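GH59 galactosidase (Clostridium cellulolyticum, PDB 2V4V) probably hydrolyses glycosidic linkages of plant cell-wall polysaccharides, and the part described here is its family 6 carbohydrate-binding module, which binds xylose. Local coordinates at residues E10-S13 / Q19-T22; E28-V33 / D37-N42; G51-R56 / G64-R69; Q90-A95 / L119-W124. All coordinates share one frame; numbering follows the deposited sequence.

Contact 1: residues E10-S13 / Q19-T22; sequences ESYS and QTET. With NA (sodium ion), chain C; XYP (beta-D-xylopyranose), chain B.
E10 meets T20 through aliphatic carbon alone: its CB lies 3.7 Å from T20 CG2, while the carboxylate turns off toward the sodium ion. With CG set between the backbone N and the carbonyl carbon (chi1 69°) and a second bend at chi2 (-83°), the short chain folds back and delivers OE1 to the metal at 2.6 Å. OE2 accepts from a water 2.6 Å away that is itself a sodium ligand, so both carboxylate oxygens serve one cation. S11 faces the other way and hydrogen-bonds through OG to the carbonyl of E8, another sodium ligand. Y12 returns to the contact with CE2 3.9 Å from T20 CG2, the methyl coming in at the ring's edge near its plane; the carbonyl O of E10 lies above one ring face. Threonine suits this place because its branch supplies a methyl to both neighbours. Next along strand 19-22, E21 points to the xylose, and its OE1 takes a hydrogen bond from O2 at 3.1 Å. The chemistry implies a division of labour: T20 gives one methyl to apolar contact, E10 coordinates the sodium ion and probably offsets its charge, and E21 serves the sugar, whose O3 also lies near OE2.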
loop_
_atom_site.group_PDB
_atom_site.type_symbol
_atom_site.label_atom_id
_atom_site.label_comp_id
_atom_site.label_asym_id
_atom_site.label_seq_id
_atom_site.Cartn_x
_atom_site.Cartn_y
_atom_site.Cartn_z
ATOM N N GLU A 10 -6.644 -1.932 -6.158
ATOM C CA GLU A 10 -7.996 -2.558 -6.140
ATOM C C GLU A 10 -7.986 -4.052 -6.514
ATOM O O GLU A 10 -9.048 -4.729 -6.482
ATOM C CB GLU A 10 -8.966 -1.835 -7.090
ATOM C CG GLU A 10 -8.650 -2.001 -8.555
ATOM C CD GLU A 10 -7.596 -1.069 -9.107
ATOM O OE1 GLU A 10 -6.921 -0.327 -8.340
ATOM O OE2 GLU A 10 -7.489 -1.070 -10.373
ATOM N N SER A 11 -6.803 -4.552 -6.880
ATOM C CA SER A 11 -6.630 -5.960 -7.290
ATOM C C SER A 11 -6.369 -6.880 -6.080
ATOM O O SER A 11 -5.926 -8.033 -6.250
ATOM C CB SER A 11 -5.515 -6.087 -8.328
ATOM O OG SER A 11 -4.240 -6.066 -7.722
ATOM N N TYR A 12 -6.670 -6.394 -4.865
ATOM C CA TYR A 12 -6.441 -7.201 -3.648
ATOM C C TYR A 12 -7.173 -8.540 -3.681
ATOM O O TYR A 12 -8.249 -8.677 -4.285
ATOM C CB TYR A 12 -6.837 -6.432 -2.382
ATOM C CG TYR A 12 -8.263 -5.934 -2.440
ATOM C CD1 TYR A 12 -9.364 -6.819 -2.198
ATOM C CD2 TYR A 12 -8.540 -4.605 -2.737
ATOM C CE1 TYR A 12 -10.668 -6.352 -2.252
ATOM C CE2 TYR A 12 -9.874 -4.143 -2.804
ATOM C CZ TYR A 12 -10.901 -5.005 -2.551
ATOM O OH TYR A 12 -12.191 -4.522 -2.615
ATOM N N SER A 13 -6.562 -9.518 -3.021
ATOM C CA SER A 13 -7.184 -10.826 -2.753
ATOM C C SER A 13 -8.214 -10.785 -1.618
ATOM O O SER A 13 -9.170 -11.562 -1.584
ATOM C CB SER A 13 -6.084 -11.857 -2.399
ATOM O OG SER A 13 -5.080 -11.840 -3.423
ATOM N N GLN A 19 -12.929 0.674 0.797
ATOM C CA GLN A 19 -13.830 0.601 -0.359
ATOM C C GLN A 19 -13.105 1.140 -1.570
ATOM O O GLN A 19 -12.318 2.090 -1.413
ATOM C CB GLN A 19 -15.091 1.426 -0.138
ATOM C CG GLN A 19 -15.776 1.128 1.163
ATOM C CD GLN A 19 -16.875 2.126 1.472
ATOM O OE1 GLN A 19 -17.603 2.568 0.540
ATOM N NE2 GLN A 19 -17.007 2.502 2.767
ATOM N N THR A 20 -13.325 0.503 -2.730
ATOM C CA THR A 20 -12.746 0.999 -3.966
ATOM C C THR A 20 -13.660 2.067 -4.563
ATOM O O THR A 20 -14.901 2.014 -4.422
ATOM C CB THR A 20 -12.598 -0.128 -5.014
ATOM O OG1 THR A 20 -13.835 -0.844 -5.127
ATOM C CG2 THR A 20 -11.476 -1.077 -4.538
ATOM N N GLU A 21 -13.036 3.006 -5.273
ATOM C CA GLU A 21 -13.744 4.147 -5.866
ATOM C C GLU A 21 -13.026 4.632 -7.108
ATOM O O GLU A 21 -11.863 4.236 -7.373
ATOM C CB GLU A 21 -13.910 5.284 -4.872
ATOM C CG GLU A 21 -12.545 5.763 -4.368
ATOM C CD GLU A 21 -12.610 6.944 -3.408
ATOM O OE1 GLU A 21 -13.708 7.551 -3.197
ATOM O OE2 GLU A 21 -11.516 7.276 -2.900
ATOM N N THR A 22 -13.680 5.543 -7.848
ATOM C CA THR A 22 -13.122 6.069 -9.104
ATOM C C THR A 22 -11.924 6.934 -8.766
ATOM O O THR A 22 -12.020 7.812 -7.915
ATOM C CB THR A 22 -14.147 6.968 -9.807
ATOM O OG1 THR A 22 -15.380 6.248 -9.962
ATOM C CG2 THR A 22 -13.646 7.406 -11.189
HETATM NA NA NA C . -5.572 1.707 -9.109
HETATM O O1 XYP B . -15.328 11.206 0.994
HETATM C C1 XYP B . -14.360 10.170 1.054
HETATM C C2 XYP B . -13.597 10.235 -0.261
HETATM C C3 XYP B . -12.501 9.184 -0.274
HETATM C C4 XYP B . -11.676 9.260 1.008
HETATM C C5 XYP B . -12.593 9.295 2.239
HETATM O O2 XYP B . -14.429 9.936 -1.375
HETATM O O3 XYP B . -11.666 9.345 -1.409
HETATM O O4 XYP B . -10.822 8.147 1.134
HETATM O O5 XYP B . -13.507 10.363 2.118
HETATM O O HOH W 1 -6.665 1.238 -11.281
#

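Contact 2: residues E28-V33 / D37-N42; sequences EDVGFV and DYTVYN. With NA (sodium ion), chain C; XYP (beta-D-xylopyranose), chain B.
V30 and T39 face each other in the beta-sandwich of a family 6 carbohydrate-binding module, where the short strand 28-31 lies against the start of strand 38-48. Their methyls, V30 CG1 and T39 CG2, approach to 4.2 Å in the buried part of the contact, although the two CA atoms stand 8.7 Å apart; two beta-branched residues bridge the interval with one methyl each, between backbones that share no hydrogen bond. T39 OG1 is turned to its own strand and donates to Y41 OH at 2.9 Å, which keeps the polar end of this buried threonine satisfied. The chains come nearer at V33 and D37, where the loop between them returns: D37 OD2 sits 3.5 Å from V33 CA. It also lies 3.3 Å from F32 O, but both are acceptors, and OD2 accepts instead from the backbone N of E34 in the connecting loop. The outer side is looser. F32 leads its ring away from strand 38-48 and lays one face against the xylose, a flat apolar surface suited to sugar C-H groups. Its backbone N donates to O4 of that sugar at 3.0 Å, with an N-H...O angle of 162°.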
loop_
_atom_site.group_PDB
_atom_site.type_symbol
_atom_site.label_atom_id
_atom_site.label_comp_id
_atom_site.label_asym_id
_atom_site.label_seq_id
_atom_site.Cartn_x
_atom_site.Cartn_y
_atom_site.Cartn_z
ATOM N N GLU A 28 -9.055 2.893 -10.483
ATOM C CA GLU A 28 -9.658 2.945 -9.138
ATOM C C GLU A 28 -8.615 3.216 -8.087
ATOM O O GLU A 28 -7.427 2.917 -8.297
ATOM C CB GLU A 28 -10.291 1.630 -8.785
ATOM C CG GLU A 28 -11.157 1.065 -9.921
ATOM C CD GLU A 28 -11.908 -0.161 -9.486
ATOM O OE1 GLU A 28 -11.774 -1.161 -10.255
ATOM O OE2 GLU A 28 -12.598 -0.116 -8.418
ATOM N N ASP A 29 -9.062 3.780 -6.963
ATOM C CA ASP A 29 -8.217 3.793 -5.767
ATOM C C ASP A 29 -8.908 3.057 -4.619
ATOM O O ASP A 29 -10.151 2.984 -4.562
ATOM C CB ASP A 29 -7.828 5.229 -5.333
ATOM C CG ASP A 29 -9.044 6.069 -4.963
ATOM O OD1 ASP A 29 -9.585 6.751 -5.887
ATOM O OD2 ASP A 29 -9.448 6.017 -3.739
ATOM N N VAL A 30 -8.074 2.549 -3.707
ATOM C CA VAL A 30 -8.564 2.072 -2.439
ATOM C C VAL A 30 -8.654 3.302 -1.560
ATOM O O VAL A 30 -7.642 3.996 -1.299
ATOM C CB VAL A 30 -7.598 1.037 -1.836
ATOM C CG1 VAL A 30 -7.818 0.880 -0.380
ATOM C CG2 VAL A 30 -7.792 -0.297 -2.561
ATOM N N GLY A 31 -9.890 3.588 -1.141
ATOM C CA GLY A 31 -10.139 4.720 -0.246
ATOM C C GLY A 31 -10.890 4.301 1.021
ATOM O O GLY A 31 -11.019 3.122 1.332
ATOM N N PHE A 32 -11.397 5.313 1.723
ATOM C CA PHE A 32 -12.054 5.115 3.019
ATOM C C PHE A 32 -11.144 4.347 3.974
ATOM O O PHE A 32 -11.568 3.393 4.629
ATOM C CB PHE A 32 -13.402 4.432 2.816
ATOM C CG PHE A 32 -14.256 5.149 1.768
ATOM C CD1 PHE A 32 -15.249 6.100 2.150
ATOM C CD2 PHE A 32 -14.061 4.927 0.422
ATOM C CE1 PHE A 32 -15.989 6.772 1.213
ATOM C CE2 PHE A 32 -14.833 5.606 -0.507
ATOM C CZ PHE A 32 -15.801 6.518 -0.101
ATOM N N VAL A 33 -9.871 4.809 4.044
ATOM C CA VAL A 33 -8.833 4.137 4.843
ATOM C C VAL A 33 -8.750 4.800 6.203
ATOM O O VAL A 33 -8.462 6.009 6.308
ATOM C CB VAL A 33 -7.493 4.287 4.131
ATOM C CG1 VAL A 33 -6.377 3.758 5.013
ATOM C CG2 VAL A 33 -7.534 3.574 2.755
ATOM N N ASP A 37 -7.157 -0.500 9.014
ATOM C CA ASP A 37 -7.659 -1.131 7.783
ATOM C C ASP A 37 -6.485 -1.773 7.051
ATOM O O ASP A 37 -5.341 -1.435 7.326
ATOM C CB ASP A 37 -8.327 -0.075 6.884
ATOM C CG ASP A 37 -9.661 0.468 7.453
ATOM O OD1 ASP A 37 -10.245 -0.145 8.420
ATOM O OD2 ASP A 37 -10.081 1.525 6.887
ATOM N N TYR A 38 -6.760 -2.709 6.138
ATOM C CA TYR A 38 -5.666 -3.258 5.333
ATOM C C TYR A 38 -6.164 -3.880 4.037
ATOM O O TYR A 38 -7.355 -4.148 3.881
ATOM C CB TYR A 38 -4.845 -4.270 6.145
ATOM C CG TYR A 38 -5.619 -5.491 6.593
ATOM C CD1 TYR A 38 -5.843 -6.578 5.738
ATOM C CD2 TYR A 38 -6.090 -5.565 7.898
ATOM C CE1 TYR A 38 -6.548 -7.716 6.190
ATOM C CE2 TYR A 38 -6.780 -6.710 8.361
ATOM C CZ TYR A 38 -7.001 -7.765 7.505
ATOM O OH TYR A 38 -7.700 -8.862 8.032
ATOM N N THR A 39 -5.240 -4.084 3.103
ATOM C CA THR A 39 -5.537 -4.875 1.926
ATOM C C THR A 39 -4.474 -5.963 1.845
ATOM O O THR A 39 -3.365 -5.804 2.390
ATOM C CB THR A 39 -5.534 -4.041 0.591
ATOM O OG1 THR A 39 -4.334 -3.269 0.495
ATOM C CG2 THR A 39 -6.746 -3.115 0.512
ATOM N N VAL A 40 -4.803 -7.024 1.109
ATOM C CA VAL A 40 -3.924 -8.206 1.012
ATOM C C VAL A 40 -3.739 -8.586 -0.473
ATOM O O VAL A 40 -4.725 -8.602 -1.220
ATOM C CB VAL A 40 -4.556 -9.444 1.695
ATOM C CG1 VAL A 40 -3.472 -10.581 1.777
ATOM C CG2 VAL A 40 -5.212 -9.111 3.039
ATOM N N TYR A 41 -2.506 -8.897 -0.876
ATOM C CA TYR A 41 -2.195 -9.307 -2.221
ATOM C C TYR A 41 -1.482 -10.681 -2.159
ATOM O O TYR A 41 -0.424 -10.748 -1.688
ATOM C CB TYR A 41 -1.323 -8.203 -2.909
ATOM C CG TYR A 41 -1.999 -6.857 -2.780
ATOM C CD1 TYR A 41 -1.876 -6.104 -1.640
ATOM C CD2 TYR A 41 -2.841 -6.407 -3.752
ATOM C CE1 TYR A 41 -2.559 -4.944 -1.490
ATOM C CE2 TYR A 41 -3.491 -5.235 -3.634
ATOM C CZ TYR A 41 -3.402 -4.510 -2.489
ATOM O OH TYR A 41 -4.103 -3.340 -2.356
ATOM N N ASN A 42 -2.174 -11.741 -2.603
ATOM C CA ASN A 42 -1.643 -13.079 -2.404
ATOM C C ASN A 42 -0.525 -13.418 -3.376
ATOM O O ASN A 42 -0.509 -12.976 -4.536
ATOM C CB ASN A 42 -2.738 -14.140 -2.559
ATOM C CG ASN A 42 -3.761 -14.110 -1.428
ATOM O OD1 ASN A 42 -3.646 -13.348 -0.477
ATOM N ND2 ASN A 42 -4.792 -14.948 -1.550
HETATM NA NA NA C . -5.572 1.707 -9.109
HETATM O O1 XYP B . -15.328 11.206 0.994
HETATM C C1 XYP B . -14.360 10.170 1.054
HETATM C C2 XYP B . -13.597 10.235 -0.261
HETATM C C3 XYP B . -12.501 9.184 -0.274
HETATM C C4 XYP B . -11.676 9.260 1.008
HETATM C C5 XYP B . -12.593 9.295 2.239
HETATM O O2 XYP B . -14.429 9.936 -1.375
HETATM O O3 XYP B . -11.666 9.345 -1.409
HETATM O O4 XYP B . -10.822 8.147 1.134
HETATM O O5 XYP B . -13.507 10.363 2.118
HETATM O O HOH W 1 -6.665 1.238 -11.281
#

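Contact 3: residues G51-R56 / G64-R69; sequences GGFQAR and GNIEIR
Strands 52-56 and 64-69 run past each other with axes 10.5 Å apart and N-to-C directions at 133°, a face-to-face crossing in which F53 lies over I68 and A55 over I66. This is the core of the beta-sandwich: strand 52-59 belongs to the four-stranded sheet, strand 64-70 to the five-stranded one, and side chains alone span the interval. F53 is the large piece. Its CG stands opposite the backbone N (chi1 171°), which swings the ring across to the facing sheet. There I68 CD1 settles over one ring face, 3.7 Å from the centroid of F53 and 18° off the ring normal, a CH-pi contact with the methyl displaced toward the CG side. I66 CD1 comes to the edge of the same ring instead, 4.3 Å from F53 CE2, and also meets A55 CB at 4.0 Å. The small alanine thus suits a place where the extended isoleucine reaches across to the facing strand. F127 adds an edge-to-face partner to F53, and L110 packs on F53, I66 and I68. Near the start of the first strand, G51 and G52 both face S128 in a classic beta bulge. On the outer surface of the second, E67 and R69 alternate with the isoleucines and pair along the strand: K113 shares E67 OE1, which R69 NE and NH2 both reach side-on from one face of the carboxylate plane, NH2 at 2.9 Å.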
loop_
_atom_site.group_PDB
_atom_site.type_symbol
_atom_site.label_atom_id
_atom_site.label_comp_id
_atom_site.label_asym_id
_atom_site.label_seq_id
_atom_site.Cartn_x
_atom_site.Cartn_y
_atom_site.Cartn_z
ATOM N N GLY A 51 14.648 -4.050 -2.542
ATOM C CA GLY A 51 15.249 -2.984 -1.747
ATOM C C GLY A 51 14.306 -1.823 -1.382
ATOM O O GLY A 51 14.587 -1.040 -0.495
ATOM N N GLY A 52 13.165 -1.737 -2.069
ATOM C CA GLY A 52 12.319 -0.561 -1.892
ATOM C C GLY A 52 10.867 -0.781 -2.259
ATOM O O GLY A 52 10.508 -1.798 -2.823
ATOM N N PHE A 53 10.057 0.238 -1.970
ATOM C CA PHE A 53 8.585 0.188 -2.208
ATOM C C PHE A 53 8.143 1.595 -2.607
ATOM O O PHE A 53 8.619 2.586 -2.041
ATOM C CB PHE A 53 7.922 -0.222 -0.903
ATOM C CG PHE A 53 6.396 -0.125 -0.873
ATOM C CD1 PHE A 53 5.595 -1.227 -1.208
ATOM C CD2 PHE A 53 5.776 1.034 -0.401
ATOM C CE1 PHE A 53 4.221 -1.156 -1.073
ATOM C CE2 PHE A 53 4.392 1.110 -0.278
ATOM C CZ PHE A 53 3.617 0.005 -0.621
ATOM N N GLN A 54 7.244 1.651 -3.590
ATOM C CA GLN A 54 6.719 2.901 -4.119
ATOM C C GLN A 54 5.216 2.768 -4.171
ATOM O O GLN A 54 4.691 1.789 -4.730
ATOM C CB GLN A 54 7.315 3.142 -5.516
ATOM C CG GLN A 54 6.848 4.397 -6.250
ATOM C CD GLN A 54 7.265 4.388 -7.723
ATOM O OE1 GLN A 54 7.651 3.341 -8.277
ATOM N NE2 GLN A 54 7.142 5.542 -8.379
ATOM N N ALA A 55 4.523 3.743 -3.579
ATOM C CA ALA A 55 3.054 3.735 -3.612
ATOM C C ALA A 55 2.518 5.048 -4.179
ATOM O O ALA A 55 3.032 6.130 -3.859
ATOM C CB ALA A 55 2.509 3.539 -2.208
ATOM N N ARG A 56 1.484 4.921 -5.028
ATOM C CA ARG A 56 0.856 6.107 -5.636
ATOM C C ARG A 56 -0.355 6.500 -4.779
ATOM O O ARG A 56 -1.318 5.755 -4.730
ATOM C CB ARG A 56 0.430 5.763 -7.073
ATOM C CG ARG A 56 -0.070 6.926 -7.877
ATOM C CD ARG A 56 1.098 7.877 -8.197
ATOM N NE ARG A 56 0.581 9.020 -8.947
ATOM C CZ ARG A 56 1.295 10.105 -9.256
ATOM N NH1 ARG A 56 2.588 10.185 -8.900
ATOM N NH2 ARG A 56 0.704 11.106 -9.912
ATOM N N GLY A 64 -0.403 9.160 6.770
ATOM C CA GLY A 64 -0.264 8.089 7.752
ATOM C C GLY A 64 0.864 7.202 7.266
ATOM O O GLY A 64 1.744 7.683 6.545
ATOM N N ASN A 65 0.843 5.930 7.654
ATOM C CA ASN A 65 1.899 4.980 7.248
ATOM C C ASN A 65 1.258 3.742 6.621
ATOM O O ASN A 65 0.164 3.344 7.012
ATOM C CB ASN A 65 2.702 4.455 8.459
ATOM C CG ASN A 65 3.684 5.494 9.019
ATOM O OD1 ASN A 65 4.121 6.424 8.312
ATOM N ND2 ASN A 65 4.061 5.304 10.302
ATOM N N ILE A 66 1.970 3.164 5.640
ATOM C CA ILE A 66 1.604 1.854 5.083
ATOM C C ILE A 66 2.613 0.874 5.635
ATOM O O ILE A 66 3.777 0.923 5.279
ATOM C CB ILE A 66 1.678 1.814 3.538
ATOM C CG1 ILE A 66 0.810 2.925 2.909
ATOM C CG2 ILE A 66 1.309 0.407 3.031
ATOM C CD1 ILE A 66 0.948 3.040 1.398
ATOM N N GLU A 67 2.179 0.043 6.566
ATOM C CA GLU A 67 3.042 -1.007 7.081
ATOM C C GLU A 67 2.990 -2.168 6.119
ATOM O O GLU A 67 1.898 -2.636 5.751
ATOM C CB GLU A 67 2.590 -1.449 8.475
ATOM C CG GLU A 67 2.949 -0.403 9.543
ATOM C CD GLU A 67 2.585 -0.831 10.977
ATOM O OE1 GLU A 67 1.886 -1.829 11.139
ATOM O OE2 GLU A 67 3.005 -0.114 11.918
ATOM N N ILE A 68 4.160 -2.644 5.708
ATOM C CA ILE A 68 4.189 -3.721 4.733
ATOM C C ILE A 68 4.544 -4.997 5.508
ATOM O O ILE A 68 5.691 -5.136 5.947
ATOM C CB ILE A 68 5.286 -3.496 3.677
ATOM C CG1 ILE A 68 5.076 -2.161 2.954
ATOM C CG2 ILE A 68 5.293 -4.613 2.636
ATOM C CD1 ILE A 68 6.367 -1.576 2.388
ATOM N N ARG A 69 3.559 -5.912 5.634
ATOM C CA ARG A 69 3.722 -7.079 6.477
ATOM C C ARG A 69 3.532 -8.355 5.639
ATOM O O ARG A 69 2.809 -8.354 4.646
ATOM C CB ARG A 69 2.691 -7.055 7.613
ATOM C CG ARG A 69 3.051 -5.977 8.669
ATOM C CD ARG A 69 2.024 -5.886 9.798
ATOM N NE ARG A 69 2.373 -4.808 10.711
ATOM C CZ ARG A 69 3.297 -4.893 11.674
ATOM N NH1 ARG A 69 3.990 -6.034 11.889
ATOM N NH2 ARG A 69 3.531 -3.819 12.457
#

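Contact 4: residues Q90-A95 / L119-W124; sequences QTYTDA and LFNLNW. With NA (sodium ion), chain C; XYP (beta-D-xylopyranose), chain B.
The sodium- and sugar-binding end of the beta-sandwich is where Y92, near the start of edge strand 91-98, reaches over to N121 and N123 of strand 121-128. Strand 52-59 runs between these two in the sheet, so the contact is made by side chains, a span suited to the long tyrosine. Its CE1 lies 3.8 Å from N123 CB, and its OH 3.9 Å from N121 CB; the ring and the N123 amide stand 67° apart, so they meet across one another and do not stack. The phenol is held by its own segment: OH donates to Q90 OE1 at 2.8 Å, reaching it from 45° above the carbonyl plane. Q90 can curl back to this hydroxyl because its chain bends at chi2, and its NE2 goes on to bond D29. N123 grips the sodium ion twice, through its backbone O and through OD1, each at 2.4 Å. With CG anti to the backbone N, the amide comes round to the metal side, while ND2 donates to E25, which helps to fix the rotation of the amide. Asparagine fits here, offering one oxygen to a cation and an N-H to a carboxylate. N121 belongs to the xylose pocket, together with the aromatic W89 and Y118. A sugar site among the loops at one end of the sandwich is characteristic of family 6 carbohydrate-binding modules.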
loop_
_atom_site.group_PDB
_atom_site.type_symbol
_atom_site.label_atom_id
_atom_site.label_comp_id
_atom_site.label_asym_id
_atom_site.label_seq_id
_atom_site.Cartn_x
_atom_site.Cartn_y
_atom_site.Cartn_z
ATOM N N GLN A 90 -7.890 13.316 -4.502
ATOM C CA GLN A 90 -7.635 12.817 -5.863
ATOM C C GLN A 90 -6.467 13.519 -6.583
ATOM O O GLN A 90 -6.403 13.506 -7.808
ATOM C CB GLN A 90 -8.934 12.859 -6.701
ATOM C CG GLN A 90 -10.058 11.962 -6.158
ATOM C CD GLN A 90 -9.725 10.458 -6.281
ATOM O OE1 GLN A 90 -8.855 10.057 -7.081
ATOM N NE2 GLN A 90 -10.425 9.634 -5.508
ATOM N N THR A 91 -5.521 14.071 -5.795
ATOM C CA THR A 91 -4.253 14.558 -6.326
ATOM C C THR A 91 -3.164 13.663 -5.742
ATOM O O THR A 91 -2.992 13.640 -4.519
ATOM C CB THR A 91 -4.028 15.985 -5.863
ATOM O OG1 THR A 91 -5.036 16.834 -6.449
ATOM C CG2 THR A 91 -2.607 16.461 -6.221
ATOM N N TYR A 92 -2.537 12.878 -6.623
ATOM C CA TYR A 92 -1.621 11.797 -6.200
ATOM C C TYR A 92 -0.164 12.214 -6.269
ATOM O O TYR A 92 0.219 13.105 -7.029
ATOM C CB TYR A 92 -1.855 10.499 -6.982
ATOM C CG TYR A 92 -3.230 9.922 -6.735
ATOM C CD1 TYR A 92 -3.403 8.805 -5.926
ATOM C CD2 TYR A 92 -4.387 10.554 -7.269
ATOM C CE1 TYR A 92 -4.653 8.277 -5.674
ATOM C CE2 TYR A 92 -5.670 10.036 -7.025
ATOM C CZ TYR A 92 -5.800 8.906 -6.191
ATOM O OH TYR A 92 -7.042 8.343 -5.894
ATOM N N THR A 93 0.624 11.507 -5.474
ATOM C CA THR A 93 2.075 11.632 -5.491
ATOM C C THR A 93 2.694 10.257 -5.192
ATOM O O THR A 93 1.954 9.281 -5.023
ATOM C CB THR A 93 2.529 12.665 -4.482
ATOM O OG1 THR A 93 3.891 13.050 -4.764
ATOM C CG2 THR A 93 2.344 12.159 -3.047
ATOM N N ASP A 94 4.029 10.172 -5.207
ATOM C CA ASP A 94 4.723 8.919 -4.917
ATOM C C ASP A 94 5.250 8.938 -3.481
ATOM O O ASP A 94 6.034 9.819 -3.078
ATOM C CB ASP A 94 5.912 8.722 -5.858
ATOM C CG ASP A 94 5.517 8.493 -7.325
ATOM O OD1 ASP A 94 4.351 8.190 -7.668
ATOM O OD2 ASP A 94 6.452 8.555 -8.160
ATOM N N ALA A 95 4.826 7.951 -2.704
ATOM C CA ALA A 95 5.381 7.751 -1.358
ATOM C C ALA A 95 6.362 6.603 -1.497
ATOM O O ALA A 95 6.109 5.646 -2.280
ATOM C CB ALA A 95 4.258 7.425 -0.353
ATOM N N LEU A 119 -7.009 8.406 6.170
ATOM C CA LEU A 119 -5.566 8.580 6.060
ATOM C C LEU A 119 -5.089 8.962 4.636
ATOM O O LEU A 119 -4.408 10.009 4.440
ATOM C CB LEU A 119 -4.844 7.308 6.528
ATOM C CG LEU A 119 -5.237 6.833 7.939
ATOM C CD1 LEU A 119 -4.421 5.641 8.231
ATOM C CD2 LEU A 119 -5.055 7.852 9.033
ATOM N N PHE A 120 -5.376 8.100 3.660
ATOM C CA PHE A 120 -4.930 8.377 2.277
ATOM C C PHE A 120 -5.686 7.410 1.374
ATOM O O PHE A 120 -6.377 6.475 1.886
ATOM C CB PHE A 120 -3.406 8.131 2.111
ATOM C CG PHE A 120 -2.894 6.869 2.852
ATOM C CD1 PHE A 120 -3.112 5.578 2.358
ATOM C CD2 PHE A 120 -2.262 7.007 4.110
ATOM C CE1 PHE A 120 -2.674 4.448 3.117
ATOM C CE2 PHE A 120 -1.823 5.907 4.848
ATOM C CZ PHE A 120 -2.015 4.640 4.345
ATOM N N ASN A 121 -5.639 7.706 0.069
ATOM C CA ASN A 121 -6.163 6.808 -0.987
ATOM C C ASN A 121 -4.944 6.183 -1.690
ATOM O O ASN A 121 -3.907 6.865 -1.863
ATOM C CB ASN A 121 -6.969 7.604 -2.029
ATOM C CG ASN A 121 -8.262 8.159 -1.485
ATOM O OD1 ASN A 121 -8.848 9.134 -2.043
ATOM N ND2 ASN A 121 -8.700 7.595 -0.379
ATOM N N LEU A 122 -5.086 4.921 -2.123
ATOM C CA LEU A 122 -3.950 4.197 -2.736
ATOM C C LEU A 122 -4.385 3.771 -4.122
ATOM O O LEU A 122 -5.369 3.060 -4.251
ATOM C CB LEU A 122 -3.563 2.964 -1.879
ATOM C CG LEU A 122 -2.503 2.013 -2.424
ATOM C CD1 LEU A 122 -1.103 2.709 -2.478
ATOM C CD2 LEU A 122 -2.444 0.821 -1.465
ATOM N N ASN A 123 -3.646 4.221 -5.140
ATOM C CA ASN A 123 -3.967 3.892 -6.513
ATOM C C ASN A 123 -3.299 2.572 -6.942
ATOM O O ASN A 123 -3.954 1.605 -7.349
ATOM C CB ASN A 123 -3.539 5.077 -7.401
ATOM C CG ASN A 123 -3.822 4.857 -8.878
ATOM O OD1 ASN A 123 -4.349 3.805 -9.299
ATOM N ND2 ASN A 123 -3.461 5.857 -9.696
ATOM N N TRP A 124 -1.981 2.497 -6.770
ATOM C CA TRP A 124 -1.204 1.304 -7.120
ATOM C C TRP A 124 0.101 1.338 -6.315
ATOM O O TRP A 124 0.401 2.332 -5.681
ATOM C CB TRP A 124 -0.943 1.214 -8.643
ATOM C CG TRP A 124 -0.243 2.385 -9.250
ATOM C CD1 TRP A 124 -0.833 3.446 -9.883
ATOM C CD2 TRP A 124 1.167 2.647 -9.278
ATOM N NE1 TRP A 124 0.100 4.343 -10.313
ATOM C CE2 TRP A 124 1.346 3.867 -9.969
ATOM C CE3 TRP A 124 2.301 1.930 -8.848
ATOM C CZ2 TRP A 124 2.612 4.429 -10.185
ATOM C CZ3 TRP A 124 3.561 2.499 -9.042
ATOM C CH2 TRP A 124 3.698 3.724 -9.730
HETATM NA NA NA C . -5.572 1.707 -9.109
HETATM O O1 XYP B . -15.328 11.206 0.994
HETATM C C1 XYP B . -14.360 10.170 1.054
HETATM C C2 XYP B . -13.597 10.235 -0.261
HETATM C C3 XYP B . -12.501 9.184 -0.274
HETATM C C4 XYP B . -11.676 9.260 1.008
HETATM C C5 XYP B . -12.593 9.295 2.239
HETATM O O2 XYP B . -14.429 9.936 -1.375
HETATM O O3 XYP B . -11.666 9.345 -1.409
HETATM O O4 XYP B . -10.822 8.147 1.134
HETATM O O5 XYP B . -13.507 10.363 2.118
HETATM O O HOH W 1 -6.665 1.238 -11.281
#

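In the fold
From the N terminus the four contacts follow in series, none nested in or crossing another. Contact 1 closes the short excursion through strand 14-16, and contact 2 the tight loop that leads from strand 28-31 into strand 38-48; backbone bonding between strands 19-22 and 28-31 joins the two. Contact 3 closes the connection between strands 52-59 and 64-70 and ties the two large sheets face to face. Contact 4 spans the longest interval, containing strand 105-113, and shares the four-stranded sheet with contact 3 through backbone hydrogen bonds of A55 with A95 and, probably, R56 with N123. A backbone bond of V30 with L122 links contacts 2 and 4. Contacts 1, 2 and 4 gather round sodium and xylose.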